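Local coordinates for protein similar to metal-dependent hydrolase (Staphylococcus aureus subsp. aureus Mu50, PDB 3ESH) that is probably a metal-dependent hydrolase of the metallo-beta-lactamase superfamily, its exact substrate not established, at residues G176-H189 with T193-I207. Numbering follows the deposited sequence.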
ATOM      1  N   GLY A 176      32.465   3.067   7.084  1.00 48.80           N
ATOM      2  CA  GLY A 176      32.572   1.639   7.328  1.00 47.53           C
ATOM      3  C   GLY A 176      31.426   0.995   8.103  1.00 45.82           C
ATOM      4  O   GLY A 176      31.219  -0.223   8.018  1.00 46.68           O
ATOM      5  N   ILE A 177      30.684   1.794   8.861  1.00 43.04           N
ATOM      6  CA  ILE A 177      29.566   1.272   9.635  1.00 41.72           C
ATOM      7  C   ILE A 177      28.269   1.657   8.929  1.00 41.79           C
ATOM      8  O   ILE A 177      27.941   2.834   8.837  1.00 41.23           O
ATOM      9  CB  ILE A 177      29.540   1.862  11.050  1.00 40.24           C
ATOM     10  CG1 ILE A 177      30.956   1.898  11.646  1.00 38.94           C
ATOM     11  CG2 ILE A 177      28.618   1.042  11.930  1.00 40.46           C
ATOM     12  CD1 ILE A 177      31.554   0.556  11.952  1.00 36.04           C
ATOM     13  N   LYS A 178      27.534   0.665   8.429  1.00 41.15           N
ATOM     14  CA  LYS A 178      26.287   0.941   7.711  1.00 40.40           C
ATOM     15  C   LYS A 178      25.041   0.285   8.311  1.00 39.67           C
ATOM     16  O   LYS A 178      24.953  -0.937   8.408  1.00 39.67           O
ATOM     17  CB  LYS A 178      26.422   0.523   6.240  1.00 42.51           C
ATOM     18  CG  LYS A 178      27.633   1.146   5.530  1.00 42.67           C
ATOM     19  CD  LYS A 178      27.617   0.901   4.027  1.00 46.65           C
ATOM     20  CE  LYS A 178      28.864   1.487   3.353  1.00 47.26           C
ATOM     21  NZ  LYS A 178      28.868   1.372   1.861  1.00 48.34           N
HETATM   22  N   MSE A 179      24.081   1.110   8.715  1.00 38.31           N
HETATM   23  CA  MSE A 179      22.829   0.614   9.290  1.00 36.35           C
HETATM   24  C   MSE A 179      21.816   0.443   8.172  1.00 38.54           C
HETATM   25  O   MSE A 179      21.798   1.232   7.229  1.00 38.55           O
HETATM   26  CB  MSE A 179      22.301   1.607  10.316  1.00 35.33           C
HETATM   27  CG  MSE A 179      23.278   1.803  11.415  1.00 29.90           C
HETATM   28 SE   MSE A 179      22.636   3.165  12.582  1.00 26.86          SE
HETATM   29  CE  MSE A 179      21.594   2.101  13.720  1.00 21.68           C
ATOM     30  N   GLN A 180      20.964  -0.568   8.276  1.00 38.91           N
ATOM     31  CA  GLN A 180      19.980  -0.817   7.223  1.00 39.50           C
ATOM     32  C   GLN A 180      18.652  -1.417   7.699  1.00 39.39           C
ATOM     33  O   GLN A 180      18.602  -2.504   8.275  1.00 38.75           O
ATOM     34  CB  GLN A 180      20.618  -1.718   6.169  1.00 41.45           C
ATOM     35  CG  GLN A 180      19.736  -2.028   4.998  1.00 46.74           C
ATOM     36  CD  GLN A 180      20.436  -2.916   3.988  1.00 51.39           C
ATOM     37  OE1 GLN A 180      19.788  -3.610   3.197  1.00 53.27           O
ATOM     38  NE2 GLN A 180      21.771  -2.897   4.002  1.00 50.30           N
ATOM     39  N   HIS A 181      17.577  -0.691   7.442  1.00 38.35           N
ATOM     40  CA  HIS A 181      16.224  -1.095   7.827  1.00 38.87           C
ATOM     41  C   HIS A 181      15.861  -2.457   7.240  1.00 38.87           C
ATOM     42  O   HIS A 181      15.798  -2.607   6.028  1.00 39.54           O
ATOM     43  CB  HIS A 181      15.224  -0.035   7.335  1.00 38.35           C
ATOM     44  CG  HIS A 181      13.804  -0.296   7.737  1.00 37.32           C
ATOM     45  ND1 HIS A 181      13.457  -0.794   8.971  1.00 37.87           N
ATOM     46  CD2 HIS A 181      12.642  -0.043   7.091  1.00 38.26           C
ATOM     47  CE1 HIS A 181      12.139  -0.833   9.073  1.00 34.51           C
ATOM     48  NE2 HIS A 181      11.622  -0.382   7.947  1.00 35.39           N
ATOM     49  N   SER A 182      15.621  -3.448   8.095  1.00 37.24           N
ATOM     50  CA  SER A 182      15.278  -4.779   7.612  1.00 35.49           C
ATOM     51  C   SER A 182      13.825  -5.131   7.864  1.00 35.44           C
ATOM     52  O   SER A 182      13.184  -5.755   7.030  1.00 35.54           O
ATOM     53  CB  SER A 182      16.155  -5.853   8.260  1.00 36.04           C
ATOM     54  OG  SER A 182      15.694  -6.194   9.547  1.00 31.31           O
ATOM     55  N   GLY A 183      13.301  -4.723   9.009  1.00 33.62           N
ATOM     56  CA  GLY A 183      11.933  -5.050   9.331  1.00 33.14           C
ATOM     57  C   GLY A 183      11.900  -6.508   9.716  1.00 32.83           C
ATOM     58  O   GLY A 183      12.943  -7.106   9.947  1.00 34.76           O
ATOM     59  N   GLY A 184      10.712  -7.092   9.793  1.00 32.85           N
ATOM     60  CA  GLY A 184      10.632  -8.501  10.134  1.00 33.50           C
ATOM     61  C   GLY A 184      10.407  -8.742  11.603  1.00 32.94           C
ATOM     62  O   GLY A 184       9.257  -8.831  12.039  1.00 34.94           O
ATOM     63  N   HIS A 185      11.484  -8.858  12.370  1.00 33.59           N
ATOM     64  CA  HIS A 185      11.358  -9.074  13.811  1.00 33.36           C
ATOM     65  C   HIS A 185      10.575  -7.921  14.402  1.00 34.66           C
ATOM     66  O   HIS A 185       9.763  -8.074  15.313  1.00 35.97           O
ATOM     67  CB  HIS A 185      12.737  -9.089  14.466  1.00 33.39           C
ATOM     68  CG  HIS A 185      12.696  -9.238  15.953  1.00 36.48           C
ATOM     69  ND1 HIS A 185      12.460 -10.443  16.575  1.00 35.56           N
ATOM     70  CD2 HIS A 185      12.833  -8.323  16.944  1.00 39.01           C
ATOM     71  CE1 HIS A 185      12.457 -10.268  17.883  1.00 37.22           C
ATOM     72  NE2 HIS A 185      12.680  -8.991  18.135  1.00 39.39           N
ATOM     73  N   SER A 186      10.843  -6.750  13.856  1.00 35.44           N
ATOM     74  CA  SER A 186      10.214  -5.523  14.302  1.00 36.91           C
ATOM     75  C   SER A 186       9.912  -4.738  13.037  1.00 35.12           C
ATOM     76  O   SER A 186      10.578  -4.926  12.036  1.00 35.28           O
ATOM     77  CB  SER A 186      11.217  -4.755  15.162  1.00 32.55           C
ATOM     78  OG  SER A 186      10.571  -3.751  15.875  1.00 34.00           O
ATOM     79  N   PHE A 187       8.922  -3.860  13.060  1.00 34.85           N
ATOM     80  CA  PHE A 187       8.656  -3.108  11.848  1.00 33.51           C
ATOM     81  C   PHE A 187       9.837  -2.222  11.536  1.00 32.63           C
ATOM     82  O   PHE A 187      10.127  -1.953  10.371  1.00 32.91           O
ATOM     83  CB  PHE A 187       7.425  -2.223  11.965  1.00 34.40           C
ATOM     84  CG  PHE A 187       7.078  -1.536  10.681  1.00 37.65           C
ATOM     85  CD1 PHE A 187       6.417  -2.230   9.669  1.00 38.92           C
ATOM     86  CD2 PHE A 187       7.496  -0.234  10.441  1.00 37.25           C
ATOM     87  CE1 PHE A 187       6.183  -1.638   8.438  1.00 38.80           C
ATOM     88  CE2 PHE A 187       7.268   0.368   9.217  1.00 37.75           C
ATOM     89  CZ  PHE A 187       6.614  -0.331   8.208  1.00 39.31           C
ATOM     90  N   GLY A 188      10.528  -1.772  12.574  1.00 31.09           N
ATOM     91  CA  GLY A 188      11.669  -0.902  12.367  1.00 31.28           C
ATOM     92  C   GLY A 188      12.999  -1.570  12.616  1.00 32.14           C
ATOM     93  O   GLY A 188      14.028  -0.898  12.693  1.00 31.35           O
ATOM     94  N   HIS A 189      13.004  -2.895  12.721  1.00 33.64           N
ATOM     95  CA  HIS A 189      14.241  -3.608  12.983  1.00 34.57           C
ATOM     96  C   HIS A 189      15.324  -3.267  11.972  1.00 34.99           C
ATOM     97  O   HIS A 189      15.058  -3.145  10.774  1.00 34.27           O
ATOM     98  CB  HIS A 189      13.990  -5.106  13.004  1.00 34.56           C
ATOM     99  CG  HIS A 189      15.192  -5.910  13.391  1.00 34.01           C
ATOM    100  ND1 HIS A 189      16.219  -6.178  12.515  1.00 35.34           N
ATOM    101  CD2 HIS A 189      15.523  -6.505  14.561  1.00 33.66           C
ATOM    102  CE1 HIS A 189      17.136  -6.910  13.125  1.00 33.17           C
ATOM    103  NE2 HIS A 189      16.735  -7.122  14.365  1.00 32.77           N
ATOM    104  N   THR A 193      26.320  -3.443   9.356  1.00 40.66           N
ATOM    105  CA  THR A 193      27.475  -4.053   8.714  1.00 42.02           C
ATOM    106  C   THR A 193      28.725  -3.225   9.002  1.00 42.33           C
ATOM    107  O   THR A 193      28.661  -1.998   9.093  1.00 41.44           O
ATOM    108  CB  THR A 193      27.293  -4.154   7.182  1.00 41.57           C
ATOM    109  OG1 THR A 193      27.005  -2.861   6.650  1.00 43.42           O
ATOM    110  CG2 THR A 193      26.157  -5.100   6.834  1.00 39.29           C
ATOM    111  N   ILE A 194      29.856  -3.908   9.144  1.00 42.80           N
ATOM    112  CA  ILE A 194      31.130  -3.258   9.418  1.00 43.43           C
ATOM    113  C   ILE A 194      32.131  -3.663   8.345  1.00 45.00           C
ATOM    114  O   ILE A 194      32.280  -4.846   8.052  1.00 45.47           O
ATOM    115  CB  ILE A 194      31.669  -3.695  10.788  1.00 43.59           C
ATOM    116  CG1 ILE A 194      30.544  -3.652  11.815  1.00 43.06           C
ATOM    117  CG2 ILE A 194      32.785  -2.774  11.229  1.00 42.59           C
ATOM    118  CD1 ILE A 194      30.919  -4.190  13.172  1.00 45.66           C
ATOM    119  N   GLU A 195      32.813  -2.686   7.755  1.00 46.07           N
ATOM    120  CA  GLU A 195      33.805  -2.963   6.717  1.00 48.15           C
ATOM    121  C   GLU A 195      35.036  -2.079   6.854  1.00 49.41           C
ATOM    122  O   GLU A 195      34.920  -0.871   6.942  1.00 50.41           O
ATOM    123  CB  GLU A 195      33.199  -2.766   5.329  1.00 49.17           C
ATOM    124  CG  GLU A 195      32.236  -3.863   4.896  1.00 52.65           C
ATOM    125  CD  GLU A 195      31.510  -3.540   3.584  1.00 55.35           C
ATOM    126  OE1 GLU A 195      30.432  -2.896   3.636  1.00 57.26           O
ATOM    127  OE2 GLU A 195      32.022  -3.919   2.505  1.00 55.03           O
ATOM    128  N   SER A 196      36.209  -2.701   6.890  1.00 50.80           N
ATOM    129  CA  SER A 196      37.489  -1.997   6.989  1.00 51.41           C
ATOM    130  C   SER A 196      38.467  -2.836   6.180  1.00 51.97           C
ATOM    131  O   SER A 196      38.493  -4.059   6.328  1.00 50.62           O
ATOM    132  CB  SER A 196      37.950  -1.901   8.445  1.00 52.11           C
ATOM    133  OG  SER A 196      39.033  -0.986   8.579  1.00 51.07           O
ATOM    134  N   GLN A 197      39.272  -2.196   5.336  1.00 53.00           N
ATOM    135  CA  GLN A 197      40.196  -2.939   4.484  1.00 55.40           C
ATOM    136  C   GLN A 197      39.299  -3.848   3.648  1.00 55.59           C
ATOM    137  O   GLN A 197      38.283  -3.401   3.116  1.00 57.45           O
ATOM    138  CB  GLN A 197      41.152  -3.810   5.309  1.00 57.76           C
ATOM    139  CG  GLN A 197      42.496  -3.189   5.605  1.00 61.02           C
ATOM    140  CD  GLN A 197      42.382  -1.867   6.325  1.00 61.48           C
ATOM    141  OE1 GLN A 197      41.959  -0.862   5.744  1.00 62.45           O
ATOM    142  NE2 GLN A 197      42.754  -1.856   7.597  1.00 60.62           N
ATOM    143  N   GLY A 198      39.655  -5.122   3.555  1.00 54.34           N
ATOM    144  CA  GLY A 198      38.835  -6.036   2.790  1.00 54.34           C
ATOM    145  C   GLY A 198      37.915  -6.850   3.682  1.00 53.75           C
ATOM    146  O   GLY A 198      37.042  -7.564   3.198  1.00 53.81           O
ATOM    147  N   ASP A 199      38.103  -6.730   4.990  1.00 53.43           N
ATOM    148  CA  ASP A 199      37.305  -7.479   5.953  1.00 51.87           C
ATOM    149  C   ASP A 199      35.872  -6.985   6.096  1.00 50.07           C
ATOM    150  O   ASP A 199      35.601  -5.782   6.035  1.00 49.66           O
ATOM    151  CB  ASP A 199      37.986  -7.465   7.319  1.00 54.31           C
ATOM    152  CG  ASP A 199      39.430  -7.906   7.248  1.00 56.61           C
ATOM    153  OD1 ASP A 199      39.721  -8.836   6.474  1.00 57.91           O
ATOM    154  OD2 ASP A 199      40.270  -7.331   7.973  1.00 59.05           O
ATOM    155  N   LYS A 200      34.962  -7.931   6.307  1.00 48.48           N
ATOM    156  CA  LYS A 200      33.555  -7.622   6.444  1.00 44.57           C
ATOM    157  C   LYS A 200      32.923  -8.364   7.615  1.00 42.82           C
ATOM    158  O   LYS A 200      33.225  -9.527   7.863  1.00 42.70           O
ATOM    159  CB  LYS A 200      32.841  -7.975   5.143  1.00 45.77           C
ATOM    160  CG  LYS A 200      33.500  -7.350   3.914  1.00 46.18           C
ATOM    161  CD  LYS A 200      32.919  -7.902   2.626  1.00 48.48           C
ATOM    162  CE  LYS A 200      33.630  -7.354   1.403  1.00 50.82           C
ATOM    163  NZ  LYS A 200      33.509  -5.871   1.320  1.00 52.71           N
ATOM    164  N   ALA A 201      32.059  -7.669   8.347  1.00 41.51           N
ATOM    165  CA  ALA A 201      31.356  -8.250   9.473  1.00 39.78           C
ATOM    166  C   ALA A 201      29.933  -7.736   9.446  1.00 38.91           C
ATOM    167  O   ALA A 201      29.668  -6.652   8.918  1.00 38.75           O
ATOM    168  CB  ALA A 201      32.020  -7.857  10.770  1.00 38.66           C
ATOM    169  N   VAL A 202      29.013  -8.514  10.004  1.00 37.36           N
ATOM    170  CA  VAL A 202      27.626  -8.104  10.041  1.00 36.34           C
ATOM    171  C   VAL A 202      26.908  -8.647  11.262  1.00 35.05           C
ATOM    172  O   VAL A 202      27.187  -9.748  11.729  1.00 35.09           O
ATOM    173  CB  VAL A 202      26.869  -8.563   8.775  1.00 36.78           C
ATOM    174  CG1 VAL A 202      26.808 -10.079   8.723  1.00 38.42           C
ATOM    175  CG2 VAL A 202      25.473  -7.954   8.752  1.00 35.25           C
ATOM    176  N   HIS A 203      25.996  -7.842  11.790  1.00 35.31           N
ATOM    177  CA  HIS A 203      25.189  -8.232  12.927  1.00 35.52           C
ATOM    178  C   HIS A 203      23.758  -8.069  12.451  1.00 35.79           C
ATOM    179  O   HIS A 203      23.292  -6.952  12.257  1.00 35.92           O
ATOM    180  CB  HIS A 203      25.435  -7.326  14.131  1.00 35.94           C
ATOM    181  CG  HIS A 203      24.507  -7.597  15.273  1.00 38.21           C
ATOM    182  ND1 HIS A 203      24.366  -8.845  15.832  1.00 37.65           N
ATOM    183  CD2 HIS A 203      23.646  -6.785  15.929  1.00 37.80           C
ATOM    184  CE1 HIS A 203      23.449  -8.798  16.785  1.00 37.23           C
ATOM    185  NE2 HIS A 203      22.999  -7.561  16.859  1.00 39.86           N
HETATM  186  N   MSE A 204      23.067  -9.185  12.256  1.00 36.18           N
HETATM  187  CA  MSE A 204      21.692  -9.151  11.786  1.00 36.85           C
HETATM  188  C   MSE A 204      20.641  -9.054  12.893  1.00 37.18           C
HETATM  189  O   MSE A 204      19.468  -9.352  12.673  1.00 38.51           O
HETATM  190  CB  MSE A 204      21.439 -10.351  10.872  1.00 34.55           C
HETATM  191  CG  MSE A 204      21.984 -10.082   9.495  1.00 32.75           C
HETATM  192 SE   MSE A 204      22.014 -11.607   8.393  1.00 31.62          SE
HETATM  193  CE  MSE A 204      20.138 -11.861   8.225  1.00 29.72           C
ATOM    194  N   GLY A 205      21.062  -8.606  14.078  1.00 37.98           N
ATOM    195  CA  GLY A 205      20.122  -8.469  15.177  1.00 37.54           C
ATOM    196  C   GLY A 205      19.203  -9.671  15.377  1.00 39.46           C
ATOM    197  O   GLY A 205      19.607 -10.806  15.162  1.00 39.38           O
ATOM    198  N   ASP A 206      17.958  -9.417  15.776  1.00 40.28           N
ATOM    199  CA  ASP A 206      17.022 -10.503  16.034  1.00 42.15           C
ATOM    200  C   ASP A 206      16.409 -11.162  14.800  1.00 42.68           C
ATOM    201  O   ASP A 206      15.414 -11.871  14.894  1.00 43.10           O
ATOM    202  CB  ASP A 206      15.920 -10.032  16.985  1.00 43.74           C
ATOM    203  CG  ASP A 206      16.406  -9.913  18.415  1.00 44.80           C
ATOM    204  OD1 ASP A 206      17.533 -10.369  18.700  1.00 46.42           O
ATOM    205  OD2 ASP A 206      15.666  -9.372  19.267  1.00 50.50           O
ATOM    206  N   ILE A 207      17.017 -10.927  13.647  1.00 43.39           N
ATOM    207  CA  ILE A 207      16.559 -11.526  12.409  1.00 44.21           C
ATOM    208  C   ILE A 207      17.482 -12.743  12.174  1.00 44.97           C
ATOM    209  O   ILE A 207      17.273 -13.544  11.264  1.00 46.50           O
ATOM    210  CB  ILE A 207      16.597 -10.477  11.239  1.00 44.50           C
ATOM    211  CG1 ILE A 207      15.249 -10.459  10.537  1.00 44.09           C
ATOM    212  CG2 ILE A 207      17.670 -10.809  10.226  1.00 45.04           C
ATOM    213  CD1 ILE A 207      14.088 -10.263  11.470  1.00 43.53           C
TER
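One face of the His185 imidazole is covered by the CB of Asp206, which stands 3.4 Å from the ring centroid and 3° off its normal, a CH-pi contact almost centred on the ring. His110 and His108 also meet this ring, and its ND1 is hydrogen-bonded to Asp223. The Asp206 carboxylate is turned 76° from the imidazole plane; its OD2 comes within 3.2 Å of His185 NE2, but at an angle too poor for a hydrogen bond. His189 is approached at its edge instead, where Asp206 N gives a weak, bent bond to His189 NE2. At the other ring nitrogen, His189 ND1 donates to Ser182 OG at 3.0 Å, so both nitrogens are engaged and the ring's rotation is restrained. With its CG set anti to the backbone N, the His189 side chain reaches toward residues 204-207.

Toward the start of segment 176-189, strand 177-181 pairs with strand 190-196 as an antiparallel hairpin. The hydrogen-bonded pair Lys178 and Thr193 is joined by Lys178 N to Thr193 O (168°) and Thr193 N to Lys178 O, while Thr193 OG1 adds a weak bond to the same Lys178 O. At the adjoining non-hydrogen-bonded pair, Ile177 CD1 lies 3.6 Å from Ile194 CG2, the two side chains side by side and pointing the same way, both touching Ile6 of strand 6-10.

His185 lies in the loop between the two hairpin strands and Asp206 just after strand 199-203, so the two meet at the same end of the sheet. Donor atoms of His110, His185 and Asp206 appear to converge, consistent with a metal site that holds no metal in this model, as in relatives of the superfamily; with ND1 bonded to Asp223, His185 has NE2 beside Asp206 OD2, compatible with NE2 being a ligand atom.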